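Local coordinates for protein agmatinase (Burkholderia thailandensis, PDB 4DZ4) that probably hydrolyses agmatine to putrescine and urea, as a manganese-dependent member of the arginase family with two metal ions in each subunit, at residues 275-288 with 305-317. Numbering follows the deposited sequence.
Sequences VRGLGGVNLIGADV and AAHVACDLLCLWR
The indole of W316 donates NE1-H to the backbone O of L283 at 2.9 Å, an almost straight bond (173°) that lies in the ring plane but reaches the carbonyl from above its own plane. With CG anti to the backbone N (chi1 176°), L283 also sets CD2 over one face of the ring, offset toward its rim, 3.6 Å from W316 CE2. One residue thus holds the indole by edge and by face.

The salt bridge joins R276 to D311. R276 NE meets D311 OD2 at 2.9 Å, the guanidinium standing nearly perpendicular to the carboxylate. A water bonded to R276 NH2, D311 OD2 and H307 ND1 ties the three side chains together, while D311 OD1 takes a hydrogen bond from W88. A second water links the backbone O atoms of G279 and L315.

Apolar packing fills the rest. L312 sends CD1 to A286 CB (3.8 Å) and CD2 to L283 CD2 (4.0 Å); V288 CG1 rests on A305 CB at 3.8 Å, and L315 lies against V275 and L278.

Residues 305-317 run antiparallel (169°) to strand residues 282-288, a beta-alpha unit of the parallel arginase-type sheet, with the V288 side chain about 11 Å from a bound manganese ion. Strand 282-289 lies between strands 240-246 and 131-136; L312 and W316 also reach L133 on the latter.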
loop_
_atom_site.group_PDB
_atom_site.type_symbol
_atom_site.label_atom_id
_atom_site.label_comp_id
_atom_site.label_asym_id
_atom_site.label_seq_id
_atom_site.Cartn_x
_atom_site.Cartn_y
_atom_site.Cartn_z
ATOM N N VAL B 275 -26.239 2.795 16.417
ATOM C CA VAL B 275 -26.566 1.358 16.416
ATOM C C VAL B 275 -26.735 0.815 17.828
ATOM O O VAL B 275 -27.713 0.094 18.124
ATOM C CB VAL B 275 -25.551 0.529 15.604
ATOM C CG1 VAL B 275 -25.816 -0.983 15.745
ATOM C CG2 VAL B 275 -25.670 0.926 14.129
ATOM N N ARG B 276 -25.841 1.223 18.720
ATOM C CA ARG B 276 -25.892 0.750 20.091
ATOM C C ARG B 276 -27.159 1.155 20.832
ATOM O O ARG B 276 -27.525 0.507 21.823
ATOM C CB ARG B 276 -24.671 1.212 20.870
ATOM C CG ARG B 276 -23.398 0.476 20.460
ATOM C CD ARG B 276 -22.200 1.137 21.113
ATOM N NE ARG B 276 -20.927 0.642 20.550
ATOM C CZ ARG B 276 -19.759 1.239 20.783
ATOM N NH1 ARG B 276 -19.717 2.328 21.556
ATOM N NH2 ARG B 276 -18.640 0.756 20.261
ATOM N N GLY B 277 -27.828 2.204 20.365
ATOM C CA GLY B 277 -29.013 2.710 21.054
ATOM C C GLY B 277 -30.334 2.129 20.548
ATOM O O GLY B 277 -31.412 2.550 20.994
ATOM N N LEU B 278 -30.252 1.191 19.598
ATOM C CA LEU B 278 -31.447 0.700 18.893
ATOM C C LEU B 278 -32.147 -0.485 19.569
ATOM O O LEU B 278 -32.900 -1.204 18.924
ATOM C CB LEU B 278 -31.106 0.353 17.445
ATOM C CG LEU B 278 -30.908 1.590 16.573
ATOM C CD1 LEU B 278 -30.461 1.138 15.203
ATOM C CD2 LEU B 278 -32.143 2.459 16.483
ATOM N N GLY B 279 -31.903 -0.662 20.858
ATOM C CA GLY B 279 -32.510 -1.750 21.643
ATOM C C GLY B 279 -34.026 -1.834 21.682
ATOM O O GLY B 279 -34.577 -2.904 21.949
ATOM N N GLY B 280 -34.710 -0.728 21.421
ATOM C CA GLY B 280 -36.177 -0.730 21.423
ATOM C C GLY B 280 -36.773 -1.181 20.102
ATOM O O GLY B 280 -37.968 -1.421 20.006
ATOM N N VAL B 281 -35.944 -1.339 19.083
ATOM C CA VAL B 281 -36.433 -1.676 17.738
ATOM C C VAL B 281 -36.678 -3.183 17.633
ATOM O O VAL B 281 -35.893 -3.967 18.146
ATOM C CB VAL B 281 -35.405 -1.236 16.675
ATOM C CG1 VAL B 281 -35.713 -1.831 15.295
ATOM C CG2 VAL B 281 -35.335 0.291 16.627
ATOM N N ASN B 282 -37.762 -3.559 16.957
ATOM C CA ASN B 282 -38.084 -4.949 16.660
ATOM C C ASN B 282 -37.222 -5.444 15.480
ATOM O O ASN B 282 -37.680 -5.577 14.354
ATOM C CB ASN B 282 -39.573 -5.073 16.356
ATOM C CG ASN B 282 -40.005 -6.503 16.116
ATOM O OD1 ASN B 282 -39.263 -7.446 16.378
ATOM N ND2 ASN B 282 -41.205 -6.662 15.577
ATOM N N LEU B 283 -35.955 -5.695 15.771
ATOM C CA LEU B 283 -34.970 -5.972 14.748
ATOM C C LEU B 283 -35.060 -7.452 14.355
ATOM O O LEU B 283 -34.753 -8.324 15.170
ATOM C CB LEU B 283 -33.597 -5.642 15.314
ATOM C CG LEU B 283 -32.423 -5.950 14.408
ATOM C CD1 LEU B 283 -32.430 -5.041 13.187
ATOM C CD2 LEU B 283 -31.111 -5.828 15.191
ATOM N N ILE B 284 -35.504 -7.719 13.130
ATOM C CA ILE B 284 -35.774 -9.104 12.656
ATOM C C ILE B 284 -34.592 -9.736 11.922
ATOM O O ILE B 284 -34.533 -10.954 11.777
ATOM C CB ILE B 284 -36.979 -9.140 11.677
ATOM C CG1 ILE B 284 -36.599 -8.470 10.332
ATOM C CG2 ILE B 284 -38.178 -8.482 12.315
ATOM C CD1 ILE B 284 -37.573 -8.631 9.190
ATOM N N GLY B 285 -33.666 -8.896 11.462
ATOM C CA GLY B 285 -32.555 -9.333 10.605
ATOM C C GLY B 285 -31.695 -8.131 10.277
ATOM O O GLY B 285 -32.146 -6.988 10.387
ATOM N N ALA B 286 -30.468 -8.380 9.846
ATOM C CA ALA B 286 -29.555 -7.265 9.517
ATOM C C ALA B 286 -28.466 -7.703 8.564
ATOM O O ALA B 286 -28.183 -8.892 8.453
ATOM C CB ALA B 286 -28.931 -6.680 10.781
ATOM N N ASP B 287 -27.821 -6.725 7.925
ATOM C CA ASP B 287 -26.645 -7.027 7.127
ATOM C C ASP B 287 -25.673 -5.851 7.162
ATOM O O ASP B 287 -26.053 -4.737 7.534
ATOM C CB ASP B 287 -27.035 -7.502 5.699
ATOM C CG ASP B 287 -27.758 -6.443 4.889
ATOM O OD1 ASP B 287 -27.345 -5.258 4.902
ATOM O OD2 ASP B 287 -28.740 -6.791 4.200
ATOM N N VAL B 288 -24.419 -6.151 6.841
ATOM C CA VAL B 288 -23.370 -5.149 6.798
ATOM C C VAL B 288 -22.650 -5.403 5.475
ATOM O O VAL B 288 -22.081 -6.479 5.282
ATOM C CB VAL B 288 -22.403 -5.314 7.985
ATOM C CG1 VAL B 288 -21.334 -4.219 7.935
ATOM C CG2 VAL B 288 -23.182 -5.303 9.310
ATOM N N ALA B 305 -16.801 -2.329 10.205
ATOM C CA ALA B 305 -17.908 -3.235 9.832
ATOM C C ALA B 305 -18.105 -4.320 10.892
ATOM O O ALA B 305 -19.256 -4.628 11.269
ATOM C CB ALA B 305 -17.615 -3.885 8.484
ATOM N N ALA B 306 -16.987 -4.899 11.362
ATOM C CA ALA B 306 -17.037 -5.934 12.422
ATOM C C ALA B 306 -17.638 -5.372 13.725
ATOM O O ALA B 306 -18.432 -6.062 14.378
ATOM C CB ALA B 306 -15.664 -6.552 12.668
ATOM N N HIS B 307 -17.314 -4.114 14.052
ATOM C CA HIS B 307 -17.897 -3.458 15.255
ATOM C C HIS B 307 -19.400 -3.341 15.096
ATOM O O HIS B 307 -20.141 -3.593 16.045
ATOM C CB HIS B 307 -17.295 -2.063 15.472
ATOM C CG HIS B 307 -16.019 -2.051 16.285
ATOM N ND1 HIS B 307 -16.008 -1.763 17.629
ATOM C CD2 HIS B 307 -14.697 -2.295 15.919
ATOM C CE1 HIS B 307 -14.728 -1.801 18.079
ATOM N NE2 HIS B 307 -13.922 -2.111 17.025
ATOM N N VAL B 308 -19.866 -2.903 13.921
ATOM C CA VAL B 308 -21.327 -2.779 13.662
ATOM C C VAL B 308 -22.001 -4.135 13.886
ATOM O O VAL B 308 -22.995 -4.232 14.606
ATOM C CB VAL B 308 -21.633 -2.188 12.268
ATOM C CG1 VAL B 308 -23.150 -2.247 11.950
ATOM C CG2 VAL B 308 -21.097 -0.752 12.208
ATOM N N ALA B 309 -21.400 -5.180 13.328
ATOM C CA ALA B 309 -21.953 -6.536 13.418
ATOM C C ALA B 309 -21.961 -6.983 14.877
ATOM O O ALA B 309 -22.932 -7.597 15.336
ATOM C CB ALA B 309 -21.129 -7.503 12.554
ATOM N N CYS B 310 -20.915 -6.624 15.616
ATOM C CA CYS B 310 -20.810 -7.032 17.013
ATOM C C CYS B 310 -21.926 -6.354 17.822
ATOM O O CYS B 310 -22.635 -7.004 18.608
ATOM C CB CYS B 310 -19.422 -6.677 17.574
ATOM S SG CYS B 310 -19.271 -6.919 19.372
ATOM N N ASP B 311 -22.119 -5.071 17.584
ATOM C CA ASP B 311 -23.198 -4.360 18.274
ATOM C C ASP B 311 -24.588 -4.879 17.933
ATOM O O ASP B 311 -25.446 -4.922 18.817
ATOM C CB ASP B 311 -23.053 -2.851 18.071
ATOM C CG ASP B 311 -21.886 -2.279 18.891
ATOM O OD1 ASP B 311 -21.612 -2.806 19.990
ATOM O OD2 ASP B 311 -21.246 -1.295 18.448
ATOM N N LEU B 312 -24.805 -5.295 16.683
ATOM C CA LEU B 312 -26.060 -5.961 16.307
ATOM C C LEU B 312 -26.276 -7.250 17.118
ATOM O O LEU B 312 -27.383 -7.489 17.632
ATOM C CB LEU B 312 -26.120 -6.229 14.782
ATOM C CG LEU B 312 -26.210 -4.930 13.951
ATOM C CD1 LEU B 312 -25.879 -5.207 12.497
ATOM C CD2 LEU B 312 -27.609 -4.315 14.080
ATOM N N LEU B 313 -25.232 -8.079 17.245
ATOM C CA LEU B 313 -25.332 -9.265 18.121
ATOM C C LEU B 313 -25.714 -8.882 19.557
ATOM O O LEU B 313 -26.518 -9.555 20.178
ATOM C CB LEU B 313 -24.039 -10.090 18.155
ATOM C CG LEU B 313 -23.690 -10.668 16.772
ATOM C CD1 LEU B 313 -22.373 -11.433 16.824
ATOM C CD2 LEU B 313 -24.797 -11.600 16.321
ATOM N N CYS B 314 -25.118 -7.819 20.070
ATOM C CA CYS B 314 -25.365 -7.435 21.448
ATOM C C CYS B 314 -26.799 -6.968 21.628
ATOM O O CYS B 314 -27.401 -7.247 22.663
ATOM C CB CYS B 314 -24.340 -6.376 21.883
ATOM S SG CYS B 314 -22.674 -7.043 22.097
ATOM N N LEU B 315 -27.343 -6.281 20.619
ATOM C CA LEU B 315 -28.754 -5.871 20.640
ATOM C C LEU B 315 -29.643 -7.103 20.753
ATOM O O LEU B 315 -30.565 -7.128 21.579
ATOM C CB LEU B 315 -29.143 -5.057 19.420
ATOM C CG LEU B 315 -28.552 -3.634 19.358
ATOM C CD1 LEU B 315 -28.817 -3.033 17.984
ATOM C CD2 LEU B 315 -29.171 -2.766 20.442
ATOM N N TRP B 316 -29.350 -8.128 19.949
ATOM C CA TRP B 316 -30.102 -9.379 20.074
ATOM C C TRP B 316 -29.940 -10.082 21.410
ATOM O O TRP B 316 -30.914 -10.653 21.919
ATOM C CB TRP B 316 -29.811 -10.314 18.901
ATOM C CG TRP B 316 -30.530 -9.928 17.626
ATOM C CD1 TRP B 316 -31.885 -9.614 17.449
ATOM C CD2 TRP B 316 -29.942 -9.846 16.274
ATOM N NE1 TRP B 316 -32.158 -9.331 16.123
ATOM C CE2 TRP B 316 -31.041 -9.463 15.364
ATOM C CE3 TRP B 316 -28.667 -10.038 15.754
ATOM C CZ2 TRP B 316 -30.838 -9.275 13.991
ATOM C CZ3 TRP B 316 -28.476 -9.850 14.367
ATOM C CH2 TRP B 316 -29.550 -9.511 13.508
ATOM N N ARG B 317 -28.725 -10.063 21.978
ATOM C CA ARG B 317 -28.488 -10.675 23.306
ATOM C C ARG B 317 -29.403 -9.980 24.305
ATOM O O ARG B 317 -30.048 -10.640 25.120
ATOM C CB ARG B 317 -27.015 -10.553 23.742
ATOM C CG ARG B 317 -26.649 -11.322 25.014
ATOM C CD ARG B 317 -26.924 -10.474 26.253
ATOM N NE ARG B 317 -26.780 -11.232 27.486
ATOM C CZ ARG B 317 -26.889 -10.709 28.707
ATOM N NH1 ARG B 317 -27.143 -9.421 28.868
ATOM N NH2 ARG B 317 -26.764 -11.481 29.773
HETATM O O HOH W 1 -18.584 -1.708 18.724
HETATM O O HOH W 2 -32.122 -4.903 22.140
#